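Local coordinates for monomethylamine methyltransferase mtmB1 from Methanosarcina barkeri, a protein that catalyses transfer of the methyl group from monomethylamine to the corrinoid cofactor of its partner protein MtmC, in methanogenesis from methylamine, in two crystal structures: PDB 1TV2 (chain A, 2.00 Å), residues Thr155-Val160 and Gly200-Glu205; PDB 1TV4 (chain B, 1.80 Å), residues Thr155-Val160 and Gly200-Glu205. Both blocks share one frame: the second was fitted to the first on N, CA, C and O of the twelve residues, RMSD 0.11 Å. Numbering follows each deposited sequence.

Structure 1 (1TV2); sequences TIVNGV and GVKGPE. With BG5 (5-hydroxyamino-3-methyl-pyrrolidine-2-carboxylic acid), chain C.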
loop_
_atom_site.group_PDB
_atom_site.type_symbol
_atom_site.label_atom_id
_atom_site.label_comp_id
_atom_site.label_asym_id
_atom_site.label_seq_id
_atom_site.Cartn_x
_atom_site.Cartn_y
_atom_site.Cartn_z
ATOM N N THR A 155 -8.024 20.335 10.866
ATOM C CA THR A 155 -8.356 19.772 9.561
ATOM C C THR A 155 -8.720 20.930 8.638
ATOM O O THR A 155 -8.896 22.056 9.097
ATOM C CB THR A 155 -9.553 18.805 9.642
ATOM O OG1 THR A 155 -10.709 19.513 10.107
ATOM C CG2 THR A 155 -9.243 17.649 10.599
ATOM N N ILE A 156 -8.838 20.648 7.343
ATOM C CA ILE A 156 -9.163 21.682 6.363
ATOM C C ILE A 156 -10.552 21.515 5.742
ATOM O O ILE A 156 -10.972 20.397 5.442
ATOM C CB ILE A 156 -8.146 21.673 5.180
ATOM C CG1 ILE A 156 -6.709 21.849 5.692
ATOM C CG2 ILE A 156 -8.508 22.769 4.175
ATOM C CD1 ILE A 156 -6.433 23.206 6.336
ATOM N N VAL A 157 -11.271 22.624 5.574
ATOM C CA VAL A 157 -12.559 22.580 4.887
ATOM C C VAL A 157 -12.260 23.298 3.572
ATOM O O VAL A 157 -11.940 24.493 3.556
ATOM C CB VAL A 157 -13.710 23.288 5.656
ATOM C CG1 VAL A 157 -13.302 24.689 6.094
ATOM C CG2 VAL A 157 -14.946 23.346 4.755
ATOM N N ASN A 158 -12.352 22.548 2.478
ATOM C CA ASN A 158 -12.034 23.038 1.142
ATOM C C ASN A 158 -12.767 24.261 0.612
ATOM O O ASN A 158 -13.938 24.496 0.916
ATOM C CB ASN A 158 -12.211 21.908 0.119
ATOM C CG ASN A 158 -11.336 20.698 0.414
ATOM O OD1 ASN A 158 -10.596 20.670 1.400
ATOM N ND2 ASN A 158 -11.420 19.687 -0.451
ATOM N N GLY A 159 -12.048 25.030 -0.199
ATOM C CA GLY A 159 -12.623 26.192 -0.842
ATOM C C GLY A 159 -13.018 25.713 -2.228
ATOM O O GLY A 159 -12.784 24.553 -2.572
ATOM N N VAL A 160 -13.614 26.590 -3.025
ATOM C CA VAL A 160 -14.040 26.237 -4.376
ATOM C C VAL A 160 -13.124 26.863 -5.426
ATOM O O VAL A 160 -12.808 28.049 -5.347
ATOM C CB VAL A 160 -15.494 26.719 -4.622
ATOM C CG1 VAL A 160 -15.809 26.717 -6.111
ATOM C CG2 VAL A 160 -16.468 25.821 -3.867
ATOM N N GLY A 200 -6.365 16.049 7.498
ATOM C CA GLY A 200 -7.613 15.617 6.899
ATOM C C GLY A 200 -8.331 16.825 6.315
ATOM O O GLY A 200 -8.111 17.957 6.759
ATOM N N VAL A 201 -9.175 16.594 5.313
ATOM C CA VAL A 201 -9.932 17.672 4.683
ATOM C C VAL A 201 -11.426 17.339 4.671
ATOM O O VAL A 201 -11.851 16.288 5.164
ATOM C CB VAL A 201 -9.481 17.918 3.215
ATOM C CG1 VAL A 201 -7.975 18.148 3.163
ATOM C CG2 VAL A 201 -9.894 16.738 2.323
ATOM N N LYS A 202 -12.216 18.260 4.127
ATOM C CA LYS A 202 -13.656 18.079 4.014
ATOM C C LYS A 202 -14.058 18.633 2.656
ATOM O O LYS A 202 -13.730 19.774 2.316
ATOM C CB LYS A 202 -14.399 18.818 5.138
ATOM C CG LYS A 202 -15.894 18.477 5.229
ATOM C CD LYS A 202 -16.788 19.504 4.519
ATOM C CE LYS A 202 -17.090 20.711 5.421
ATOM N NZ LYS A 202 -18.118 21.591 4.854
ATOM N N GLY A 203 -14.742 17.802 1.877
ATOM C CA GLY A 203 -15.191 18.190 0.550
ATOM C C GLY A 203 -15.951 17.015 -0.040
ATOM O O GLY A 203 -16.463 16.193 0.724
ATOM N N PRO A 204 -16.053 16.897 -1.378
ATOM C CA PRO A 204 -15.520 17.795 -2.413
ATOM C C PRO A 204 -16.444 19.007 -2.570
ATOM O O PRO A 204 -17.665 18.864 -2.558
ATOM C CB PRO A 204 -15.502 16.906 -3.652
ATOM C CG PRO A 204 -16.741 16.070 -3.459
ATOM C CD PRO A 204 -16.678 15.707 -1.985
ATOM N N GLU A 205 -15.867 20.193 -2.734
ATOM C CA GLU A 205 -16.670 21.408 -2.830
ATOM C C GLU A 205 -16.934 21.990 -4.215
ATOM O O GLU A 205 -18.046 22.444 -4.493
ATOM C CB GLU A 205 -16.055 22.494 -1.944
ATOM C CG GLU A 205 -15.933 22.108 -0.472
ATOM C CD GLU A 205 -17.236 21.590 0.109
ATOM O OE1 GLU A 205 -18.312 22.082 -0.298
ATOM O OE2 GLU A 205 -17.184 20.696 0.982
HETATM C C1 BG5 C . -18.394 22.828 5.290
HETATM C C2 BG5 C . -19.453 23.609 4.522
HETATM C C3 BG5 C . -18.834 24.494 3.453
HETATM C C4 BG5 C . -19.011 23.738 2.136
HETATM C C5 BG5 C . -20.224 22.827 2.309
HETATM C C6 BG5 C . -19.564 25.722 3.491
HETATM N N1 BG5 C . -20.466 22.712 3.801
HETATM O O1 BG5 C . -17.901 23.319 6.310
HETATM N N2 BG5 C . -19.927 21.527 1.792
HETATM O O2 BG5 C . -19.312 20.427 2.509
#
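Val157 and Lys202 run alongside each other on neighbouring parallel strands of the TIM barrel that helix 174-193 joins in a beta-alpha-beta crossover. In the backbone, Ile156 N donates to Gly200 O (2.8 Å) and Asn158 N to Lys202 O (3.1 Å).

Side-chain packing lies beside these bonds. Val157 CG2 meets Lys202 CE at 3.5 Å, and Val160 CG2 packs on Glu205 CB. The Asn158 amide sets OD1 3.5 Å from Val201 CB, while its ND2 is hydrogen-bonded to Glu183.

Polar contacts gather round the bound group too. Lys202 NZ is joined covalently to BG5 C1 (1.3 Å), consistent with a pyrrolysine adduct, and Val157 CG2 touches BG5 O1. Lys202 NZ also donates an almost straight bond to BG5 O2 (2.9 Å, 168°). A bend at chi2 (-51°) brings the Glu205 carboxylate to the hydroxyamino arm, where OE1 accepts from BG5 N2 (2.7 Å) and OE2 stands 2.6 Å from BG5 O2. Ser365 adds a further hydrogen bond to BG5.

What differs
The bound group is the difference: a pyrrolidine with a hydroxyamino arm, BG5, in 1TV2, the hydroxylamine complex, and one with a sulfo group, BG3, at the same place in 1TV4, the sulfite complex. With BG5, the arm meets the carboxylate of Glu205(A): N2 donates to OE1 at 2.7 Å, and O2 lies close to OE2. With BG3 the carboxylate of Glu205(B) has ring carbon C3 and methyl C6 as its nearest ligand atoms, so a polar grip is replaced by a carbon contact. The methyl C6 of BG3 also approaches Asn158(B), whereas BG5 does not touch Asn158(A). Glu205(A) and Glu205(B) keep their place within the error, as do Val157(A), Asn158(A), Val160(A), Val201(A) and their counterparts in chain B. BG5 touches Val157(A) and BG3 touches Val157(B). The backbone bonds from Ile156(A) N to Gly200(A) O and from Asn158(A) N to Lys202(A) O recur as Ile156(B) N to Gly200(B) O and Asn158(B) N to Lys202(B) O.

Structure 2 (1TV4); sequences TIVNGV and GVKGPE. With BG3 (3-methyl-5-sulfo-pyrrolidine-2-carboxylic acid), chain D.
Val157 packs against Lys202, the residue that carries the bound group. Backbone bonds tie the two segments: Ile156 N donates to Gly200 O (2.9 Å) and Asn158 N to Lys202 O (3.1 Å).

In the side-chain packing, Val157 CG2 meets Lys202 CE at 3.6 Å, and Val160 CG2 packs on Glu205 CB. The Asn158 amide holds OD1 3.5 Å from Val201 CB, and its ND2 is hydrogen-bonded to Glu183.

Around the bound group, Lys202 NZ is covalently joined to BG3 C1 (1.3 Å), consistent with a pyrrolysine adduct, and is hydrogen-bonded to Glu229; Val157 CG2 touches BG3 O1. BG3 is also hydrogen-bonded to Tyr335, Glu229 and Ser365. The chi2 bend of Glu205 (-53°) presents its carboxylate to the ring, with Glu205 OE1 3.1 Å from BG3 C3 and the methyl C6 close by. This methyl, BG3 C6, also comes within 4.0 Å of Asn158 O. The sulfo group points off from the carboxylate, BG3 S1 lying 5.7 Å from Glu205 OE1.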
loop_
_atom_site.group_PDB
_atom_site.type_symbol
_atom_site.label_atom_id
_atom_site.label_comp_id
_atom_site.label_asym_id
_atom_site.label_seq_id
_atom_site.Cartn_x
_atom_site.Cartn_y
_atom_site.Cartn_z
ATOM N N THR B 155 -8.105 20.349 10.862
ATOM C CA THR B 155 -8.409 19.799 9.546
ATOM C C THR B 155 -8.762 20.965 8.637
ATOM O O THR B 155 -8.955 22.085 9.111
ATOM C CB THR B 155 -9.609 18.839 9.586
ATOM O OG1 THR B 155 -10.774 19.550 10.022
ATOM C CG2 THR B 155 -9.334 17.676 10.537
ATOM N N ILE B 156 -8.861 20.697 7.340
ATOM C CA ILE B 156 -9.173 21.739 6.369
ATOM C C ILE B 156 -10.544 21.549 5.728
ATOM O O ILE B 156 -10.925 20.429 5.406
ATOM C CB ILE B 156 -8.138 21.744 5.208
ATOM C CG1 ILE B 156 -6.715 21.938 5.748
ATOM C CG2 ILE B 156 -8.499 22.824 4.190
ATOM C CD1 ILE B 156 -6.463 23.291 6.401
ATOM N N VAL B 157 -11.297 22.636 5.573
ATOM C CA VAL B 157 -12.573 22.558 4.865
ATOM C C VAL B 157 -12.276 23.282 3.551
ATOM O O VAL B 157 -11.940 24.471 3.533
ATOM C CB VAL B 157 -13.749 23.234 5.628
ATOM C CG1 VAL B 157 -13.374 24.633 6.085
ATOM C CG2 VAL B 157 -14.974 23.274 4.723
ATOM N N ASN B 158 -12.377 22.539 2.453
ATOM C CA ASN B 158 -12.052 23.040 1.123
ATOM C C ASN B 158 -12.794 24.255 0.579
ATOM O O ASN B 158 -13.990 24.436 0.806
ATOM C CB ASN B 158 -12.205 21.917 0.092
ATOM C CG ASN B 158 -11.374 20.693 0.425
ATOM O OD1 ASN B 158 -10.663 20.663 1.433
ATOM N ND2 ASN B 158 -11.462 19.673 -0.421
ATOM N N GLY B 159 -12.054 25.067 -0.167
ATOM C CA GLY B 159 -12.633 26.219 -0.828
ATOM C C GLY B 159 -13.012 25.727 -2.217
ATOM O O GLY B 159 -12.803 24.552 -2.536
ATOM N N VAL B 160 -13.560 26.607 -3.047
ATOM C CA VAL B 160 -13.971 26.247 -4.401
ATOM C C VAL B 160 -13.059 26.895 -5.439
ATOM O O VAL B 160 -12.771 28.082 -5.349
ATOM C CB VAL B 160 -15.439 26.698 -4.651
ATOM C CG1 VAL B 160 -15.751 26.716 -6.142
ATOM C CG2 VAL B 160 -16.390 25.759 -3.927
ATOM N N GLY B 200 -6.383 16.095 7.535
ATOM C CA GLY B 200 -7.586 15.615 6.875
ATOM C C GLY B 200 -8.319 16.806 6.280
ATOM O O GLY B 200 -8.121 17.939 6.719
ATOM N N VAL B 201 -9.159 16.564 5.280
ATOM C CA VAL B 201 -9.913 17.645 4.657
ATOM C C VAL B 201 -11.400 17.305 4.635
ATOM O O VAL B 201 -11.809 16.220 5.064
ATOM C CB VAL B 201 -9.460 17.895 3.185
ATOM C CG1 VAL B 201 -7.946 18.046 3.114
ATOM C CG2 VAL B 201 -9.931 16.760 2.282
ATOM N N LYS B 202 -12.204 18.246 4.150
ATOM C CA LYS B 202 -13.642 18.040 4.029
ATOM C C LYS B 202 -14.049 18.572 2.665
ATOM O O LYS B 202 -13.737 19.711 2.319
ATOM C CB LYS B 202 -14.408 18.777 5.139
ATOM C CG LYS B 202 -15.902 18.441 5.184
ATOM C CD LYS B 202 -16.762 19.427 4.381
ATOM C CE LYS B 202 -17.265 20.571 5.266
ATOM N NZ LYS B 202 -18.244 21.454 4.554
ATOM N N GLY B 203 -14.717 17.726 1.885
ATOM C CA GLY B 203 -15.166 18.112 0.559
ATOM C C GLY B 203 -15.937 16.944 -0.034
ATOM O O GLY B 203 -16.427 16.104 0.725
ATOM N N PRO B 204 -16.081 16.856 -1.369
ATOM C CA PRO B 204 -15.571 17.798 -2.373
ATOM C C PRO B 204 -16.464 19.039 -2.404
ATOM O O PRO B 204 -17.622 18.980 -1.991
ATOM C CB PRO B 204 -15.629 16.987 -3.661
ATOM C CG PRO B 204 -16.864 16.158 -3.467
ATOM C CD PRO B 204 -16.789 15.729 -2.008
ATOM N N GLU B 205 -15.934 20.155 -2.890
ATOM C CA GLU B 205 -16.704 21.396 -2.909
ATOM C C GLU B 205 -16.905 22.056 -4.270
ATOM O O GLU B 205 -17.964 22.637 -4.527
ATOM C CB GLU B 205 -16.060 22.415 -1.964
ATOM C CG GLU B 205 -15.959 21.965 -0.505
ATOM C CD GLU B 205 -17.291 21.506 0.052
ATOM O OE1 GLU B 205 -18.326 22.082 -0.347
ATOM O OE2 GLU B 205 -17.306 20.579 0.894
HETATM C C1 BG3 D . -18.655 22.656 4.967
HETATM C C2 BG3 D . -19.458 23.410 3.854
HETATM C C3 BG3 D . -18.947 23.355 2.444
HETATM C C4 BG3 D . -20.021 24.156 1.764
HETATM C C5 BG3 D . -21.203 23.373 2.422
HETATM C C6 BG3 D . -17.650 24.045 2.267
HETATM O O1 BG3 D . -18.203 23.228 5.962
HETATM N N1 BG3 D . -20.837 22.902 3.818
HETATM S S1 BG3 D . -22.685 24.386 2.467
HETATM O O2 BG3 D . -22.993 24.806 1.087
HETATM O O3 BG3 D . -23.764 23.595 3.079
HETATM O O4 BG3 D . -22.398 25.589 3.267
#